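Local coordinates for lipid binding hydrolase (Escherichia coli, PDB 2IF6), which is probably a lipid-binding hydrolase of the permuted papain-like amidase family, its substrate not being established, at residues 8-13 against 172-177; 35-40 against 44-49. One frame throughout, in Å; residues are numbered along the deposited sequence.

Contact 1 (8-13 against 172-177); sequences GDIIFQ and PQLTTV
Ile10 and Leu174 meet in a sparse, purely side-chain contact between two next-but-one strands of the central antiparallel sheet. Strand 70-75 lies between strand 10-13 and strand 174-180, and the CA atoms of Ile10 and Leu174 are accordingly 9.2 Å apart, too far for direct backbone pairing. The spacing is bridged by methyl groups: CD1 of Ile10 approaches CD1 of Leu174 at 4.2 Å, an apolar touch in which the two side chains cross at about a right angle. Ile10 reaches this point because its CG1 branch is anti to the carbonyl carbon (chi1 -53°) and the next torsion is extended, carrying CD1 outward. Leu174 leans toward strand 10-13 from its own CA.

A second, looser approach joins Asp9 to Val177, where OD2 of the carboxylate stands 4.4 Å from CG2 of the valine. The partner is a methyl group, so this is plain proximity; the polar bonds of the carboxylate go elsewhere: OD1 makes a salt bridge with Arg74 on the intervening strand, while OD2 accepts from Trp3 NE1 and the backbone N of Gln6. Val177 in turn packs on Val72 and Arg74, so the middle strand also contributes to the surroundings of this second touch.

Only 118 Å² is buried between the two segments, as suits side chains reaching across a central strand that pairs with both neighbours. The arrangement is that of two strands that flank a common neighbour in an antiparallel sheet, here at the 174-180 edge of the sheet in a permuted papain-like fold.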
ATOM      1  N   GLY A   8      -7.178  -5.082   9.407  1.00 15.72           N
ATOM      2  CA  GLY A   8      -6.688  -5.865   8.295  1.00 14.59           C
ATOM      3  C   GLY A   8      -7.229  -5.512   6.909  1.00 15.72           C
ATOM      4  O   GLY A   8      -6.592  -5.893   5.931  1.00 16.63           O
ATOM      5  N   ASP A   9      -8.386  -4.831   6.800  1.00 14.93           N
ATOM      6  CA  ASP A   9      -8.918  -4.441   5.484  1.00 14.10           C
ATOM      7  C   ASP A   9      -7.866  -3.572   4.794  1.00 13.78           C
ATOM      8  O   ASP A   9      -7.248  -2.700   5.440  1.00 13.34           O
ATOM      9  CB  ASP A   9     -10.237  -3.627   5.578  1.00 14.31           C
ATOM     10  CG  ASP A   9     -11.397  -4.439   6.090  1.00 14.91           C
ATOM     11  OD1 ASP A   9     -11.262  -5.703   6.267  1.00 15.11           O
ATOM     12  OD2 ASP A   9     -12.448  -3.804   6.331  1.00 15.80           O
ATOM     13  N   ILE A  10      -7.617  -3.839   3.529  1.00 13.08           N
ATOM     14  CA  ILE A  10      -6.575  -3.096   2.821  1.00 15.09           C
ATOM     15  C   ILE A  10      -7.271  -2.107   1.926  1.00 14.18           C
ATOM     16  O   ILE A  10      -8.134  -2.491   1.141  1.00 13.74           O
ATOM     17  CB  ILE A  10      -5.658  -4.037   2.017  1.00 14.47           C
ATOM     18  CG1 ILE A  10      -5.107  -5.144   2.952  1.00 16.56           C
ATOM     19  CG2 ILE A  10      -4.507  -3.228   1.373  1.00 16.37           C
ATOM     20  CD1 ILE A  10      -4.374  -6.324   2.216  1.00 17.83           C
ATOM     21  N   ILE A  11      -6.883  -0.839   2.029  1.00 12.72           N
ATOM     22  CA  ILE A  11      -7.607   0.219   1.351  1.00 12.70           C
ATOM     23  C   ILE A  11      -6.683   0.907   0.332  1.00 12.78           C
ATOM     24  O   ILE A  11      -5.494   1.065   0.608  1.00 12.06           O
ATOM     25  CB  ILE A  11      -8.220   1.215   2.393  1.00 12.44           C
ATOM     26  CG1 ILE A  11      -9.145   2.238   1.703  1.00 12.66           C
ATOM     27  CG2 ILE A  11      -7.142   1.847   3.265  1.00 15.18           C
ATOM     28  CD1 ILE A  11     -10.104   2.958   2.614  1.00 14.35           C
ATOM     29  N   PHE A  12      -7.235   1.325  -0.813  1.00 11.85           N
ATOM     30  CA  PHE A  12      -6.419   1.829  -1.931  1.00 12.26           C
ATOM     31  C   PHE A  12      -7.034   3.156  -2.384  1.00 13.23           C
ATOM     32  O   PHE A  12      -8.257   3.343  -2.291  1.00 13.21           O
ATOM     33  CB  PHE A  12      -6.439   0.824  -3.097  1.00 11.66           C
ATOM     34  CG  PHE A  12      -5.906  -0.557  -2.746  1.00 13.66           C
ATOM     35  CD1 PHE A  12      -4.628  -0.913  -3.104  1.00 12.03           C
ATOM     36  CD2 PHE A  12      -6.701  -1.500  -2.074  1.00 12.76           C
ATOM     37  CE1 PHE A  12      -4.116  -2.171  -2.767  1.00 16.17           C
ATOM     38  CE2 PHE A  12      -6.157  -2.799  -1.745  1.00 12.39           C
ATOM     39  CZ  PHE A  12      -4.912  -3.098  -2.128  1.00 14.13           C
ATOM     40  N   GLN A  13      -6.191   4.067  -2.869  1.00 12.68           N
ATOM     41  CA  GLN A  13      -6.650   5.340  -3.355  1.00 14.38           C
ATOM     42  C   GLN A  13      -5.663   5.840  -4.408  1.00 15.58           C
ATOM     43  O   GLN A  13      -4.593   5.253  -4.598  1.00 14.70           O
ATOM     44  CB  GLN A  13      -6.752   6.350  -2.187  1.00 14.69           C
ATOM     45  CG  GLN A  13      -5.386   6.798  -1.641  1.00 14.05           C
ATOM     46  CD  GLN A  13      -5.441   7.773  -0.474  1.00 13.59           C
ATOM     47  OE1 GLN A  13      -4.392   8.232  -0.058  1.00 16.63           O
ATOM     48  NE2 GLN A  13      -6.635   8.108   0.041  1.00 14.49           N
ATOM     49  N   PRO A 172      -4.436 -13.338  -4.276  1.00 17.60           N
ATOM     50  CA  PRO A 172      -5.524 -14.313  -4.433  1.00 18.12           C
ATOM     51  C   PRO A 172      -6.489 -14.431  -3.249  1.00 18.80           C
ATOM     52  O   PRO A 172      -7.662 -14.776  -3.439  1.00 19.08           O
ATOM     53  CB  PRO A 172      -4.807 -15.642  -4.679  1.00 18.49           C
ATOM     54  CG  PRO A 172      -3.463 -15.466  -4.173  1.00 20.08           C
ATOM     55  CD  PRO A 172      -3.108 -13.990  -4.303  1.00 17.55           C
ATOM     56  N   GLN A 173      -5.997 -14.101  -2.060  1.00 19.24           N
ATOM     57  CA  GLN A 173      -6.802 -14.226  -0.827  1.00 19.47           C
ATOM     58  C   GLN A 173      -7.961 -13.222  -0.757  1.00 19.28           C
ATOM     59  O   GLN A 173      -8.911 -13.434   0.019  1.00 19.52           O
ATOM     60  CB  GLN A 173      -5.903 -14.135   0.423  1.00 18.63           C
ATOM     61  CG  GLN A 173      -4.717 -15.091   0.405  1.00 19.99           C
ATOM     62  CD  GLN A 173      -3.436 -14.458  -0.154  1.00 21.86           C
ATOM     63  OE1 GLN A 173      -3.485 -13.622  -1.065  1.00 24.25           O
ATOM     64  NE2 GLN A 173      -2.287 -14.876   0.373  1.00 21.65           N
ATOM     65  N   LEU A 174      -7.932 -12.188  -1.606  1.00 18.10           N
ATOM     66  CA  LEU A 174      -8.691 -10.983  -1.331  1.00 17.67           C
ATOM     67  C   LEU A 174      -9.994 -10.915  -2.073  1.00 16.84           C
ATOM     68  O   LEU A 174     -10.095 -11.437  -3.170  1.00 17.79           O
ATOM     69  CB  LEU A 174      -7.830  -9.734  -1.601  1.00 16.08           C
ATOM     70  CG  LEU A 174      -6.546  -9.508  -0.825  1.00 16.89           C
ATOM     71  CD1 LEU A 174      -5.960  -8.154  -1.212  1.00 13.25           C
ATOM     72  CD2 LEU A 174      -6.798  -9.612   0.652  1.00 18.19           C
ATOM     73  N   THR A 175     -10.991 -10.307  -1.459  1.00 17.30           N
ATOM     74  CA  THR A 175     -12.213  -9.991  -2.151  1.00 18.39           C
ATOM     75  C   THR A 175     -12.522  -8.518  -1.885  1.00 17.64           C
ATOM     76  O   THR A 175     -12.079  -7.985  -0.865  1.00 18.05           O
ATOM     77  CB  THR A 175     -13.393 -10.899  -1.606  1.00 19.68           C
ATOM     78  OG1 THR A 175     -14.534 -10.713  -2.423  1.00 24.62           O
ATOM     79  CG2 THR A 175     -13.780 -10.542  -0.168  1.00 20.58           C
ATOM     80  N   THR A 176     -13.321  -7.877  -2.726  1.00 17.65           N
ATOM     81  CA  THR A 176     -13.656  -6.480  -2.481  1.00 17.32           C
ATOM     82  C   THR A 176     -14.856  -6.326  -1.536  1.00 18.31           C
ATOM     83  O   THR A 176     -15.919  -6.899  -1.790  1.00 18.23           O
ATOM     84  CB  THR A 176     -14.002  -5.772  -3.783  1.00 17.61           C
ATOM     85  OG1 THR A 176     -12.918  -5.862  -4.702  1.00 20.33           O
ATOM     86  CG2 THR A 176     -14.380  -4.333  -3.518  1.00 16.95           C
ATOM     87  N   VAL A 177     -14.713  -5.507  -0.500  1.00 17.33           N
ATOM     88  CA  VAL A 177     -15.767  -5.330   0.523  1.00 17.49           C
ATOM     89  C   VAL A 177     -16.297  -3.877   0.571  1.00 18.32           C
ATOM     90  O   VAL A 177     -17.286  -3.591   1.247  1.00 17.58           O
ATOM     91  CB  VAL A 177     -15.289  -5.774   1.926  1.00 17.78           C
ATOM     92  CG1 VAL A 177     -14.962  -7.283   1.944  1.00 17.88           C
ATOM     93  CG2 VAL A 177     -14.097  -4.922   2.398  1.00 17.20           C
TER

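Contact 2 (35-40 against 44-49); sequences GMLVMR and PYVFEA
Met36 O accepts the shortest bond of this contact, from Phe47 N at 2.7 Å, with an N-H...O angle of 154° and the donor tilted out of the carbonyl plane. The return bond, Met36 N to Phe47 O, is straighter at 165° and completes a hydrogen-bonded antiparallel pair. Val38 and Tyr45 form the next such pair. Between them Leu37 faces Val46 in a non-hydrogen-bonded pair, where Leu37 CA lies 3.4 Å from Tyr45 O in a CA-H...O contact.

The side chains sort onto two faces. On one, Val38 CG2 touches Phe47 CB at 4.1 Å, while the phenyl ring leads away toward Val115 and Val119 of helix 112-124. On the other, Leu37 CD1 lies alongside Pro44 CB at 4.0 Å, and Met39, bent at both chi2 and chi3, folds its CE back to within 3.7 Å of Pro44 CB. Gly35 suits its place: its CA packs 3.3 Å from Phe47 O and 3.8 Å from Val46 CG1, in close quarters that the lack of a side chain permits.

At the turn end of the hairpin, Arg40 lies over one face of the Tyr45 ring. Its CD makes a CH-pi contact and its CZ a cation-pi contact, 4.8 Å from the ring centroid. The guanidinium stands nearly upright on the ring, the planes 80° apart, and NH1 is the nitrogen nearest the ring. Tyr55 gives Arg40 a second cation-pi partner.

The main-chain pairing thus helps set Glu48 near His33 of the partner strand, which hydrogen-bonds to its OE1, while Thr56 of strand 53-57 holds OE2. This geometry is consistent with a Cys112-His33-Glu48 triad, whereas at the turn end the two tyrosine rings probably stabilise the guanidinium cation.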
ATOM      1  N   GLY A  35      -3.108   1.492   2.440  1.00 14.63           N
ATOM      2  CA  GLY A  35      -2.860   1.352   3.880  1.00 15.51           C
ATOM      3  C   GLY A  35      -3.730   0.217   4.392  1.00 14.99           C
ATOM      4  O   GLY A  35      -4.493  -0.401   3.604  1.00 14.50           O
ATOM      5  N   MET A  36      -3.623  -0.069   5.686  1.00 14.29           N
ATOM      6  CA  MET A  36      -4.373  -1.192   6.272  1.00 14.15           C
ATOM      7  C   MET A  36      -5.172  -0.658   7.429  1.00 13.14           C
ATOM      8  O   MET A  36      -4.639   0.112   8.269  1.00 12.70           O
ATOM      9  CB  MET A  36      -3.417  -2.299   6.752  1.00 13.66           C
ATOM     10  CG  MET A  36      -4.067  -3.596   7.441  1.00 14.79           C
ATOM     11  SD  MET A  36      -2.780  -4.643   8.183  1.00 12.89           S
ATOM     12  CE  MET A  36      -2.513  -3.812   9.793  1.00 14.49           C
ATOM     13  N   LEU A  37      -6.437  -1.052   7.484  1.00 13.86           N
ATOM     14  CA  LEU A  37      -7.339  -0.617   8.557  1.00 14.49           C
ATOM     15  C   LEU A  37      -6.850  -1.222   9.884  1.00 14.68           C
ATOM     16  O   LEU A  37      -6.442  -2.385   9.921  1.00 13.59           O
ATOM     17  CB  LEU A  37      -8.781  -1.045   8.279  1.00 14.92           C
ATOM     18  CG  LEU A  37      -9.737  -0.148   7.460  1.00 15.11           C
ATOM     19  CD1 LEU A  37     -10.114   1.071   8.256  1.00 16.07           C
ATOM     20  CD2 LEU A  37      -9.127   0.223   6.102  1.00 17.28           C
ATOM     21  N   VAL A  38      -6.838  -0.393  10.941  1.00 14.10           N
ATOM     22  CA  VAL A  38      -6.668  -0.876  12.325  1.00 16.47           C
ATOM     23  C   VAL A  38      -7.767  -0.199  13.167  1.00 17.37           C
ATOM     24  O   VAL A  38      -7.864   1.048  13.192  1.00 17.98           O
ATOM     25  CB  VAL A  38      -5.267  -0.618  12.912  1.00 17.47           C
ATOM     26  CG1 VAL A  38      -5.206  -1.067  14.381  1.00 17.55           C
ATOM     27  CG2 VAL A  38      -4.225  -1.367  12.138  1.00 16.67           C
ATOM     28  N   MET A  39      -8.623  -1.013  13.785  1.00 16.74           N
ATOM     29  CA  MET A  39      -9.629  -0.521  14.719  1.00 18.16           C
ATOM     30  C   MET A  39      -8.964  -0.273  16.067  1.00 19.35           C
ATOM     31  O   MET A  39      -8.392  -1.174  16.686  1.00 20.64           O
ATOM     32  CB  MET A  39     -10.837  -1.469  14.825  1.00 18.65           C
ATOM     33  CG  MET A  39     -11.407  -1.897  13.478  1.00 18.12           C
ATOM     34  SD  MET A  39     -11.823  -0.555  12.313  1.00 16.14           S
ATOM     35  CE  MET A  39     -13.215   0.134  13.145  1.00 19.50           C
ATOM     36  N   ARG A  40      -8.973   0.982  16.494  1.00 19.56           N
ATOM     37  CA  ARG A  40      -8.375   1.353  17.773  1.00 19.05           C
ATOM     38  C   ARG A  40      -9.491   1.896  18.642  1.00 18.31           C
ATOM     39  O   ARG A  40     -10.162   2.855  18.269  1.00 17.61           O
ATOM     40  CB  ARG A  40      -7.292   2.393  17.578  1.00 18.35           C
ATOM     41  CG  ARG A  40      -6.175   1.970  16.626  1.00 20.46           C
ATOM     42  CD  ARG A  40      -5.305   3.189  16.328  1.00 19.12           C
ATOM     43  NE  ARG A  40      -4.346   3.500  17.384  1.00 18.48           N
ATOM     44  CZ  ARG A  40      -3.819   4.710  17.585  1.00 20.42           C
ATOM     45  NH1 ARG A  40      -4.171   5.743  16.818  1.00 18.60           N
ATOM     46  NH2 ARG A  40      -2.948   4.910  18.546  1.00 20.31           N
ATOM     47  N   PRO A  44     -12.096   3.418  13.359  1.00 17.75           N
ATOM     48  CA  PRO A  44     -11.233   3.059  12.229  1.00 17.27           C
ATOM     49  C   PRO A  44     -10.098   4.054  11.925  1.00 16.65           C
ATOM     50  O   PRO A  44     -10.331   5.258  11.685  1.00 16.60           O
ATOM     51  CB  PRO A  44     -12.205   2.956  11.062  1.00 17.03           C
ATOM     52  CG  PRO A  44     -13.299   3.887  11.400  1.00 19.05           C
ATOM     53  CD  PRO A  44     -13.394   3.961  12.906  1.00 17.57           C
ATOM     54  N   TYR A  45      -8.883   3.521  11.952  1.00 15.53           N
ATOM     55  CA  TYR A  45      -7.711   4.251  11.545  1.00 14.88           C
ATOM     56  C   TYR A  45      -7.094   3.520  10.366  1.00 15.24           C
ATOM     57  O   TYR A  45      -7.282   2.311  10.229  1.00 15.64           O
ATOM     58  CB  TYR A  45      -6.698   4.330  12.689  1.00 15.95           C
ATOM     59  CG  TYR A  45      -7.150   5.257  13.822  1.00 16.48           C
ATOM     60  CD1 TYR A  45      -6.491   6.472  14.063  1.00 15.75           C
ATOM     61  CD2 TYR A  45      -8.222   4.913  14.651  1.00 13.75           C
ATOM     62  CE1 TYR A  45      -6.896   7.314  15.089  1.00 16.02           C
ATOM     63  CE2 TYR A  45      -8.662   5.780  15.695  1.00 14.18           C
ATOM     64  CZ  TYR A  45      -7.969   6.960  15.905  1.00 17.71           C
ATOM     65  OH  TYR A  45      -8.367   7.813  16.910  1.00 20.40           O
ATOM     66  N   VAL A  46      -6.336   4.242   9.548  1.00 13.15           N
ATOM     67  CA  VAL A  46      -5.578   3.646   8.461  1.00 13.82           C
ATOM     68  C   VAL A  46      -4.081   3.692   8.833  1.00 14.54           C
ATOM     69  O   VAL A  46      -3.482   4.784   8.983  1.00 16.18           O
ATOM     70  CB  VAL A  46      -5.853   4.348   7.079  1.00 12.71           C
ATOM     71  CG1 VAL A  46      -4.968   3.728   5.969  1.00 12.84           C
ATOM     72  CG2 VAL A  46      -7.342   4.268   6.718  1.00 11.71           C
ATOM     73  N   PHE A  47      -3.491   2.502   8.994  1.00 14.47           N
ATOM     74  CA  PHE A  47      -2.050   2.338   9.209  1.00 14.36           C
ATOM     75  C   PHE A  47      -1.385   2.465   7.844  1.00 15.21           C
ATOM     76  O   PHE A  47      -1.704   1.678   6.936  1.00 13.52           O
ATOM     77  CB  PHE A  47      -1.824   0.908   9.742  1.00 15.17           C
ATOM     78  CG  PHE A  47      -0.387   0.471   9.801  1.00 14.99           C
ATOM     79  CD1 PHE A  47       0.417   0.832  10.890  1.00 15.66           C
ATOM     80  CD2 PHE A  47       0.158  -0.359   8.798  1.00 14.75           C
ATOM     81  CE1 PHE A  47       1.750   0.397  11.007  1.00 14.83           C
ATOM     82  CE2 PHE A  47       1.523  -0.795   8.895  1.00 19.63           C
ATOM     83  CZ  PHE A  47       2.308  -0.411  10.011  1.00 17.01           C
ATOM     84  N   GLU A  48      -0.492   3.451   7.683  1.00 14.54           N
ATOM     85  CA  GLU A  48       0.102   3.714   6.359  1.00 15.48           C
ATOM     86  C   GLU A  48       1.531   4.224   6.466  1.00 15.71           C
ATOM     87  O   GLU A  48       1.875   4.869   7.452  1.00 14.85           O
ATOM     88  CB  GLU A  48      -0.733   4.755   5.613  1.00 14.79           C
ATOM     89  CG  GLU A  48      -0.930   6.046   6.458  1.00 17.79           C
ATOM     90  CD  GLU A  48      -1.533   7.187   5.671  1.00 22.36           C
ATOM     91  OE1 GLU A  48      -1.596   7.109   4.424  1.00 26.74           O
ATOM     92  OE2 GLU A  48      -1.915   8.198   6.294  1.00 23.78           O
ATOM     93  N   ALA A  49       2.345   3.924   5.460  1.00 15.91           N
ATOM     94  CA  ALA A  49       3.728   4.420   5.394  1.00 19.13           C
ATOM     95  C   ALA A  49       3.691   5.672   4.548  1.00 21.00           C
ATOM     96  O   ALA A  49       3.598   5.590   3.331  1.00 22.00           O
ATOM     97  CB  ALA A  49       4.636   3.381   4.785  1.00 18.32           C
TER

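From the N terminus, the chain first lays down segment 8-13 and, after helix 20-27, strand 33-40, after which it turns and returns as strand 43-49; contact 2 (35-40 with 44-49) closes this hairpin, with three residues between the segments. Contact 1 (8-13 with 172-177) closes only near the C terminus, after 158 intervening residues, so contact 2 is nested within its loop. The two share one sheet and touch directly, where strands 10-13 and 33-40 are neighbours: Asp9 O lies 2.7 Å from Leu37 N, a probable hydrogen bond. Together they span from the hairpin to the edge strand 174-180, their centres about 13 Å apart.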